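Local coordinates for sensor protein dcuS (Escherichia coli, PDB 3BY8) that senses C4-dicarboxylates such as fumarate and malate through its periplasmic domain and, as a histidine kinase, activates its partner regulator DcuR by phosphorylation, at residues N15-V20 with I126-S131; I59-M64 with T111-E116; S66-H71 with R100-Q105. All coordinates share one frame; numbering follows the deposited sequence.

Contact 1 of 3, residues N15-V20 with I126-S131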
loop_
_atom_site.group_PDB
_atom_site.type_symbol
_atom_site.label_atom_id
_atom_site.label_comp_id
_atom_site.label_asym_id
_atom_site.label_seq_id
_atom_site.Cartn_x
_atom_site.Cartn_y
_atom_site.Cartn_z
ATOM N N ASN A 15 -7.014 8.736 -6.338
ATOM C CA ASN A 15 -5.974 9.769 -6.277
ATOM C C ASN A 15 -5.634 10.099 -4.834
ATOM O O ASN A 15 -4.474 10.362 -4.522
ATOM C CB ASN A 15 -6.420 11.049 -6.987
ATOM C CG ASN A 15 -6.534 10.869 -8.488
ATOM O OD1 ASN A 15 -5.841 10.039 -9.080
ATOM N ND2 ASN A 15 -7.395 11.657 -9.117
ATOM N N LYS A 16 -6.634 10.110 -3.963
ATOM C CA LYS A 16 -6.339 10.393 -2.563
ATOM C C LYS A 16 -5.493 9.278 -2.001
ATOM O O LYS A 16 -4.502 9.533 -1.291
ATOM C CB LYS A 16 -7.612 10.550 -1.729
ATOM C CG LYS A 16 -8.303 11.883 -1.972
ATOM C CD LYS A 16 -9.397 12.152 -0.958
ATOM C CE LYS A 16 -10.535 11.156 -1.052
ATOM N NZ LYS A 16 -11.640 11.513 -0.111
ATOM N N ALA A 17 -5.866 8.035 -2.314
ATOM C CA ALA A 17 -5.119 6.866 -1.842
ATOM C C ALA A 17 -3.686 6.927 -2.404
ATOM O O ALA A 17 -2.737 6.622 -1.669
ATOM C CB ALA A 17 -5.819 5.607 -2.299
ATOM N N LEU A 18 -3.522 7.310 -3.672
ATOM C CA LEU A 18 -2.188 7.428 -4.238
ATOM C C LEU A 18 -1.359 8.513 -3.533
ATOM O O LEU A 18 -0.154 8.354 -3.348
ATOM C CB LEU A 18 -2.247 7.694 -5.747
ATOM C CG LEU A 18 -2.034 6.479 -6.656
ATOM C CD1 LEU A 18 -2.220 6.943 -8.093
ATOM C CD2 LEU A 18 -0.622 5.864 -6.435
ATOM N N ALA A 19 -2.006 9.609 -3.126
ATOM C CA ALA A 19 -1.287 10.680 -2.438
ATOM C C ALA A 19 -0.760 10.143 -1.106
ATOM O O ALA A 19 0.377 10.422 -0.715
ATOM C CB ALA A 19 -2.221 11.860 -2.209
ATOM N N VAL A 20 -1.563 9.357 -0.401
ATOM C CA VAL A 20 -1.094 8.736 0.835
ATOM C C VAL A 20 0.082 7.792 0.544
ATOM O O VAL A 20 1.102 7.839 1.231
ATOM C CB VAL A 20 -2.236 7.942 1.536
ATOM C CG1 VAL A 20 -1.740 7.209 2.777
ATOM C CG2 VAL A 20 -3.402 8.914 1.885
ATOM N N ILE A 126 -1.989 0.375 -1.303
ATOM C CA ILE A 126 -3.103 0.856 -0.444
ATOM C C ILE A 126 -4.450 0.461 -1.053
ATOM O O ILE A 126 -4.627 0.544 -2.263
ATOM C CB ILE A 126 -3.038 2.398 -0.279
ATOM C CG1 ILE A 126 -1.753 2.748 0.471
ATOM C CG2 ILE A 126 -4.293 2.931 0.447
ATOM C CD1 ILE A 126 -1.644 4.240 0.884
ATOM N N GLY A 127 -5.369 -0.010 -0.216
ATOM C CA GLY A 127 -6.674 -0.385 -0.717
ATOM C C GLY A 127 -7.803 0.394 -0.059
ATOM O O GLY A 127 -7.704 0.777 1.120
ATOM N N LEU A 128 -8.855 0.593 -0.840
ATOM C CA LEU A 128 -10.096 1.270 -0.460
ATOM C C LEU A 128 -11.150 0.175 -0.649
ATOM O O LEU A 128 -11.274 -0.363 -1.739
ATOM C CB LEU A 128 -10.422 2.396 -1.462
ATOM C CG LEU A 128 -9.579 3.664 -1.651
ATOM C CD1 LEU A 128 -9.618 4.158 -3.088
ATOM C CD2 LEU A 128 -10.112 4.727 -0.721
ATOM N N GLU A 129 -11.920 -0.134 0.387
ATOM C CA GLU A 129 -12.957 -1.164 0.293
ATOM C C GLU A 129 -13.954 -0.832 -0.834
ATOM O O GLU A 129 -14.489 0.279 -0.897
ATOM C CB GLU A 129 -13.660 -1.259 1.648
ATOM C CG GLU A 129 -14.308 -2.588 1.947
ATOM C CD GLU A 129 -14.680 -2.728 3.418
ATOM O OE1 GLU A 129 -15.331 -3.735 3.771
ATOM O OE2 GLU A 129 -14.314 -1.832 4.221
ATOM N N LEU A 130 -14.201 -1.776 -1.741
ATOM C CA LEU A 130 -15.118 -1.519 -2.844
ATOM C C LEU A 130 -16.497 -1.047 -2.376
ATOM O O LEU A 130 -17.076 -0.142 -2.983
ATOM C CB LEU A 130 -15.310 -2.773 -3.709
ATOM C CG LEU A 130 -14.495 -2.962 -4.974
ATOM C CD1 LEU A 130 -15.192 -4.047 -5.816
ATOM C CD2 LEU A 130 -14.391 -1.658 -5.747
ATOM N N SER A 131 -17.012 -1.676 -1.325
ATOM C CA SER A 131 -18.338 -1.324 -0.818
ATOM C C SER A 131 -18.375 0.119 -0.345
ATOM O O SER A 131 -19.420 0.780 -0.401
ATOM C CB SER A 131 -18.754 -2.279 0.309
ATOM O OG SER A 131 -17.841 -2.252 1.386
#
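The branched side chain of Ile-126 overlaps one face of helix 15-20, meeting both Ala-17 and Val-20. This is helix-on-sheet packing within the periplasmic Cache domain, where the long N-terminal helix 8-25 lies across an antiparallel sheet. The local axes of helix 15-20 and strand 126-129 approach to 8.7 Å and run roughly antiparallel, at 149°. Ala-17 and Val-20 are three residues apart and so face the strand together. On the strand, Ile-126 and Leu-128 project to the helix side.

Ile-126 uses its two branches separately. Its chi1 of -64° sets CG1 beside the backbone N and leaves CG2 anti to it, against the CB of Ala-17 at 4.1 Å. The other branch extends to CD1, which lies 3.5 Å from Val-20 CG1, the two side chains crossing at about a right angle. The same CD1 also rests 3.7 Å from the carbonyl O of Ala-17, a plain contact with the helix backbone. Alanine suits its place because its single methyl lets the strand's larger side chains come close to the helix. Beta-branched isoleucine fits an extended strand, and its two branches meet two different helix residues.

Neighbours complete the core: Val-109 of the adjoining strand touches both Ala-17 and Ile-126, and Ile-59 packs on Val-20 and Ile-126. Beyond Leu-128 the chain turns at Glu-129, the N-cap of helix 130-138. Leu-128 supplies the last touch, its CD1 standing 4.1 Å from Ala-17 CB.

Contact 2 of 3, residues I59-M64 with T111-E116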
loop_
_atom_site.group_PDB
_atom_site.type_symbol
_atom_site.label_atom_id
_atom_site.label_comp_id
_atom_site.label_asym_id
_atom_site.label_seq_id
_atom_site.Cartn_x
_atom_site.Cartn_y
_atom_site.Cartn_z
ATOM N N ILE A 59 -2.850 -0.591 4.248
ATOM C CA ILE A 59 -1.620 0.048 3.775
ATOM C C ILE A 59 -0.545 -1.013 3.966
ATOM O O ILE A 59 -0.141 -1.332 5.089
ATOM C CB ILE A 59 -1.252 1.323 4.565
ATOM C CG1 ILE A 59 -2.306 2.407 4.331
ATOM C CG2 ILE A 59 0.136 1.792 4.097
ATOM C CD1 ILE A 59 -1.945 3.754 4.994
ATOM N N VAL A 60 -0.115 -1.610 2.854
ATOM C CA VAL A 60 0.863 -2.670 2.858
ATOM C C VAL A 60 2.157 -2.263 2.132
ATOM O O VAL A 60 2.164 -2.032 0.936
ATOM C CB VAL A 60 0.258 -3.917 2.160
ATOM C CG1 VAL A 60 1.325 -4.984 1.884
ATOM C CG2 VAL A 60 -0.848 -4.483 3.042
ATOM N N VAL A 61 3.250 -2.171 2.885
ATOM C CA VAL A 61 4.551 -1.834 2.328
ATOM C C VAL A 61 5.248 -3.150 2.050
ATOM O O VAL A 61 5.178 -4.049 2.881
ATOM C CB VAL A 61 5.383 -1.076 3.366
ATOM C CG1 VAL A 61 6.829 -0.903 2.889
ATOM C CG2 VAL A 61 4.749 0.236 3.624
ATOM N N THR A 62 5.868 -3.296 0.882
ATOM C CA THR A 62 6.612 -4.509 0.569
ATOM C C THR A 62 8.019 -4.181 0.080
ATOM O O THR A 62 8.321 -3.023 -0.282
ATOM C CB THR A 62 5.975 -5.360 -0.559
ATOM O OG1 THR A 62 6.286 -4.802 -1.844
ATOM C CG2 THR A 62 4.479 -5.438 -0.391
ATOM N N ASP A 63 8.884 -5.201 0.106
ATOM C CA ASP A 63 10.217 -5.062 -0.469
ATOM C C ASP A 63 10.120 -5.461 -1.962
ATOM O O ASP A 63 8.994 -5.672 -2.497
ATOM C CB ASP A 63 11.260 -5.934 0.268
ATOM C CG ASP A 63 10.920 -7.415 0.277
ATOM O OD1 ASP A 63 10.224 -7.942 -0.631
ATOM O OD2 ASP A 63 11.429 -8.070 1.213
ATOM N N MET A 64 11.269 -5.591 -2.643
ATOM C CA MET A 64 11.272 -5.908 -4.070
ATOM C C MET A 64 10.899 -7.349 -4.452
ATOM O O MET A 64 10.735 -7.665 -5.625
ATOM C CB MET A 64 12.623 -5.509 -4.684
ATOM C CG MET A 64 12.844 -3.986 -4.641
ATOM S SD MET A 64 11.543 -3.005 -5.500
ATOM C CE MET A 64 11.634 -3.696 -7.212
ATOM N N THR A 111 2.518 2.360 -5.530
ATOM C CA THR A 111 3.569 3.270 -5.969
ATOM C C THR A 111 4.933 2.736 -5.487
ATOM O O THR A 111 5.038 2.133 -4.423
ATOM C CB THR A 111 3.301 4.735 -5.470
ATOM O OG1 THR A 111 4.068 5.652 -6.263
ATOM C CG2 THR A 111 3.692 4.907 -3.986
ATOM N N PRO A 112 5.998 2.951 -6.280
ATOM C CA PRO A 112 7.313 2.456 -5.868
ATOM C C PRO A 112 7.988 3.253 -4.762
ATOM O O PRO A 112 7.715 4.466 -4.614
ATOM C CB PRO A 112 8.129 2.451 -7.177
ATOM C CG PRO A 112 7.461 3.500 -8.026
ATOM C CD PRO A 112 5.991 3.477 -7.659
ATOM N N ILE A 113 8.863 2.593 -4.001
ATOM C CA ILE A 113 9.661 3.213 -2.931
ATOM C C ILE A 113 11.107 3.201 -3.466
ATOM O O ILE A 113 11.603 2.141 -3.914
ATOM C CB ILE A 113 9.624 2.394 -1.632
ATOM C CG1 ILE A 113 8.176 2.266 -1.140
ATOM C CG2 ILE A 113 10.473 3.106 -0.532
ATOM C CD1 ILE A 113 8.007 1.391 0.084
ATOM N N TYR A 114 11.787 4.346 -3.414
ATOM C CA TYR A 114 13.159 4.469 -3.899
ATOM C C TYR A 114 14.120 4.863 -2.792
ATOM O O TYR A 114 13.718 5.534 -1.826
ATOM C CB TYR A 114 13.187 5.549 -4.983
ATOM C CG TYR A 114 12.390 5.202 -6.214
ATOM C CD1 TYR A 114 12.871 4.267 -7.138
ATOM C CD2 TYR A 114 11.158 5.806 -6.463
ATOM C CE1 TYR A 114 12.148 3.945 -8.274
ATOM C CE2 TYR A 114 10.428 5.487 -7.607
ATOM C CZ TYR A 114 10.931 4.563 -8.503
ATOM O OH TYR A 114 10.234 4.259 -9.653
ATOM N N ASP A 115 15.379 4.434 -2.908
ATOM C CA ASP A 115 16.365 4.885 -1.926
ATOM C C ASP A 115 16.875 6.251 -2.410
ATOM O O ASP A 115 16.355 6.813 -3.387
ATOM C CB ASP A 115 17.512 3.880 -1.735
ATOM C CG ASP A 115 18.351 3.653 -2.992
ATOM O OD1 ASP A 115 18.324 4.478 -3.934
ATOM O OD2 ASP A 115 19.059 2.615 -3.013
ATOM N N GLU A 116 17.873 6.800 -1.724
ATOM C CA GLU A 116 18.400 8.114 -2.079
ATOM C C GLU A 116 18.956 8.269 -3.484
ATOM O O GLU A 116 19.011 9.378 -4.014
ATOM C CB GLU A 116 19.481 8.528 -1.072
ATOM C CG GLU A 116 18.933 8.932 0.288
ATOM C CD GLU A 116 17.853 10.004 0.197
ATOM O OE1 GLU A 116 17.724 10.659 -0.862
ATOM O OE2 GLU A 116 17.134 10.202 1.198
#
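Val-61 and Ile-113 meet from two strands, 58-63 and 106-114, that run the same way but are not neighbours: strand 120-129 lies between them, antiparallel to both, and no hydrogen bond joins the two segments directly. Their backbones instead pair with the middle strand, Thr-62 with Val-123 on one side and Ile-113 with Ile-121 on the other. Only side chains can bridge such a gap, and the contact is accordingly small, burying 85 Å² in all.

Ile-113 does the reaching. Its CB is directed at the other segment, and CD1 is anti to CA about the CB-CG1 bond (chi2 176°), which carries it out to Val-61 CG1 at 3.8 Å. The two side chains cross at about a right angle, one terminal methyl against one branch of the valine. Ile-113 also packs on Val-124 of the intervening strand. Its CD1 lies 4.4 Å from the carbonyl O of Thr-62, at the margin of contact. The longer arm of isoleucine reaches over the middle strand far enough to meet the shorter valine, also beta-branched, which presents a compact surface; Val-61 packs in addition on Ile-43 of helix 43-53.

Thr-62 uses its hydroxyl locally: OG1 donates to the carbonyl O of Asp-63 at 2.9 Å, with a C=O...donor angle of 133°. Asp-63 and Asp-115 each form an Asx turn, OD1 accepting from the N of Gln-65 and of Asn-117 respectively. Between the segments themselves the chemistry is purely apolar, which is consistent with van der Waals packing and exclusion of water, the alignment of the strands probably coming from their backbone bonds to the middle strand.

Contact 3 of 3, residues S66-H71 with R100-Q105. With LMR ((2S)-2-hydroxybutanedioic acid), chain B.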
loop_
_atom_site.group_PDB
_atom_site.type_symbol
_atom_site.label_atom_id
_atom_site.label_comp_id
_atom_site.label_asym_id
_atom_site.label_seq_id
_atom_site.Cartn_x
_atom_site.Cartn_y
_atom_site.Cartn_z
ATOM N N SER A 66 8.256 -8.580 -2.900
ATOM C CA SER A 66 6.857 -8.487 -2.488
ATOM C C SER A 66 6.543 -8.921 -1.043
ATOM O O SER A 66 5.373 -9.073 -0.677
ATOM C CB SER A 66 5.952 -9.213 -3.491
ATOM O OG SER A 66 5.746 -10.570 -3.165
ATOM N N LEU A 67 7.575 -9.125 -0.219
ATOM C CA LEU A 67 7.346 -9.483 1.190
ATOM C C LEU A 67 6.755 -8.316 1.942
ATOM O O LEU A 67 7.266 -7.196 1.850
ATOM C CB LEU A 67 8.640 -9.862 1.894
ATOM C CG LEU A 67 9.241 -11.206 1.586
ATOM C CD1 LEU A 67 10.290 -11.456 2.662
ATOM C CD2 LEU A 67 8.168 -12.305 1.586
ATOM N N ARG A 68 5.716 -8.568 2.735
ATOM C CA ARG A 68 5.048 -7.504 3.468
ATOM C C ARG A 68 5.730 -7.003 4.720
ATOM O O ARG A 68 6.229 -7.810 5.521
ATOM C CB ARG A 68 3.646 -7.941 3.891
ATOM C CG ARG A 68 2.736 -8.449 2.788
ATOM C CD ARG A 68 1.361 -8.533 3.381
ATOM N NE ARG A 68 0.392 -9.238 2.542
ATOM C CZ ARG A 68 0.303 -10.565 2.449
ATOM N NH1 ARG A 68 1.138 -11.356 3.126
ATOM N NH2 ARG A 68 -0.656 -11.123 1.721
ATOM N N TYR A 69 5.733 -5.683 4.883
ATOM C CA TYR A 69 6.265 -5.034 6.072
ATOM C C TYR A 69 5.138 -4.494 6.959
ATOM O O TYR A 69 5.369 -4.003 8.061
ATOM C CB TYR A 69 7.215 -3.919 5.675
ATOM C CG TYR A 69 8.606 -4.429 5.494
ATOM C CD1 TYR A 69 8.925 -5.335 4.482
ATOM C CD2 TYR A 69 9.611 -4.043 6.382
ATOM C CE1 TYR A 69 10.212 -5.848 4.363
ATOM C CE2 TYR A 69 10.886 -4.542 6.272
ATOM C CZ TYR A 69 11.187 -5.439 5.269
ATOM O OH TYR A 69 12.471 -5.913 5.178
ATOM N N SER A 70 3.907 -4.569 6.458
ATOM C CA SER A 70 2.735 -4.120 7.187
ATOM C C SER A 70 1.493 -4.753 6.568
ATOM O O SER A 70 1.520 -5.163 5.396
ATOM C CB SER A 70 2.596 -2.598 7.140
ATOM O OG SER A 70 2.455 -2.111 5.811
ATOM N N HIS A 71 0.438 -4.866 7.377
ATOM C CA HIS A 71 -0.853 -5.409 6.940
ATOM C C HIS A 71 -1.807 -5.283 8.116
ATOM O O HIS A 71 -1.370 -5.389 9.254
ATOM C CB HIS A 71 -0.744 -6.893 6.599
ATOM C CG HIS A 71 -1.922 -7.432 5.847
ATOM N ND1 HIS A 71 -3.098 -7.842 6.457
ATOM C CD2 HIS A 71 -2.088 -7.657 4.522
ATOM C CE1 HIS A 71 -3.936 -8.291 5.533
ATOM N NE2 HIS A 71 -3.342 -8.187 4.352
ATOM N N ARG A 100 -8.356 -8.448 -4.666
ATOM C CA ARG A 100 -8.373 -8.747 -3.241
ATOM C C ARG A 100 -7.297 -9.748 -2.926
ATOM O O ARG A 100 -6.892 -10.538 -3.786
ATOM C CB ARG A 100 -9.729 -9.278 -2.791
ATOM C CG ARG A 100 -10.114 -10.607 -3.339
ATOM C CD ARG A 100 -11.272 -11.165 -2.515
ATOM N NE ARG A 100 -10.744 -11.708 -1.278
ATOM C CZ ARG A 100 -11.437 -11.900 -0.167
ATOM N NH1 ARG A 100 -12.729 -11.592 -0.114
ATOM N NH2 ARG A 100 -10.818 -12.391 0.900
ATOM N N GLY A 101 -6.781 -9.638 -1.708
ATOM C CA GLY A 101 -5.791 -10.553 -1.186
ATOM C C GLY A 101 -6.549 -11.355 -0.138
ATOM O O GLY A 101 -7.358 -12.220 -0.491
ATOM N N PHE A 102 -6.335 -11.048 1.140
ATOM C CA PHE A 102 -7.056 -11.708 2.229
ATOM C C PHE A 102 -8.163 -10.844 2.829
ATOM O O PHE A 102 -9.021 -11.348 3.572
ATOM C CB PHE A 102 -6.070 -12.137 3.312
ATOM C CG PHE A 102 -5.147 -13.191 2.846
ATOM C CD1 PHE A 102 -5.589 -14.510 2.752
ATOM C CD2 PHE A 102 -3.874 -12.877 2.384
ATOM C CE1 PHE A 102 -4.783 -15.498 2.198
ATOM C CE2 PHE A 102 -3.055 -13.861 1.826
ATOM C CZ PHE A 102 -3.513 -15.176 1.733
ATOM N N LEU A 103 -8.144 -9.550 2.526
ATOM C CA LEU A 103 -9.151 -8.631 3.037
ATOM C C LEU A 103 -10.298 -8.525 2.046
ATOM O O LEU A 103 -10.343 -9.298 1.076
ATOM C CB LEU A 103 -8.511 -7.258 3.279
ATOM C CG LEU A 103 -7.303 -7.310 4.226
ATOM C CD1 LEU A 103 -6.669 -5.924 4.326
ATOM C CD2 LEU A 103 -7.734 -7.800 5.617
ATOM N N ALA A 104 -11.216 -7.588 2.254
ATOM C CA ALA A 104 -12.338 -7.428 1.343
ATOM C C ALA A 104 -11.854 -6.957 -0.031
ATOM O O ALA A 104 -10.727 -6.452 -0.194
ATOM C CB ALA A 104 -13.318 -6.411 1.901
ATOM N N GLN A 105 -12.711 -7.140 -1.030
ATOM C CA GLN A 105 -12.476 -6.686 -2.394
ATOM C C GLN A 105 -12.283 -5.182 -2.310
ATOM O O GLN A 105 -13.009 -4.470 -1.575
ATOM C CB GLN A 105 -13.670 -7.038 -3.250
ATOM C CG GLN A 105 -13.786 -8.529 -3.446
ATOM C CD GLN A 105 -14.945 -8.877 -4.331
ATOM O OE1 GLN A 105 -15.089 -10.016 -4.794
ATOM N NE2 GLN A 105 -15.796 -7.887 -4.575
HETATM C C1 LMR B . -2.068 -8.119 0.435
HETATM O O1A LMR B . -1.598 -7.668 1.447
HETATM O O1B LMR B . -1.816 -9.295 0.096
HETATM C C2 LMR B . -3.226 -7.382 -0.165
HETATM O O2 LMR B . -3.862 -8.168 -1.264
HETATM C C3 LMR B . -4.207 -6.831 0.888
HETATM C C4 LMR B . -5.186 -7.945 1.309
HETATM O O4A LMR B . -4.775 -8.863 2.016
HETATM O O4B LMR B . -6.372 -7.936 0.869
#
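Two loops supply much of the C4-dicarboxylate pocket, with Arg-68 and His-71 on one and Gly-101, Phe-102 and Leu-103 on the other, closing around a bound malate. Arg-68, its chain extended from CG to NE, grips one carboxylate edge-on with two bonds: NE to O1A at 2.8 Å and NH2 to O1B at 2.7 Å. His-71 takes the other carboxylate, NE2 donating to O4A at 2.8 Å, almost straight (169°). Its ND1 accepts from the backbone N of Glu-73, which helps hold the ring's rotation and leaves NE2 as the donor.

The second loop offers backbone N-H groups. Phe-102 N binds O4A at 2.8 Å and Leu-103 N binds O4B at 2.9 Å, while Gly-101 N reaches O4B by a longer, bent bond (135°). Gly-101 CA comes close to the hydroxyl O2, so the lack of a CB suits it. Between the loops, Arg-68 NH2 meets the edge of the Phe-102 ring at CE2, 3.6 Å away, and Leu-103 CG packs against His-71 CE1 at 3.7 Å. A leucine in place of Arg-68 would probably leave the O1A/O1B carboxylate without this pair of donors and the positive charge they carry. Lys-82 O and Arg-108 NH1 also bond the ligand. An arginine fork at one carboxylate and a histidine with three loop amides at the other make this a dicarboxylate site of a Cache sensor domain.

Contacts 1 and 2 are fully buried and apolar, and share the central sheet: contact 1 sets the N-terminal helix on strand 120-129, while contact 2 spans that strand to join its two neighbours. They also touch where Leu-18 packs against Thr-111. Contact 3 is only partly buried, uses loops instead of regular elements, and replaces methyl packing with charged and amide donors around a ligand. It is nevertheless tied to the sheet: Tyr-69 N bonds to Val-61 O and Ser-70 OG to Ile-59 O, while Leu-130 N, in the 126-131 segment of contact 1, bonds to Gln-105 O. The hydrophobic core thus adjoins the polar binding site through shared strands and loops.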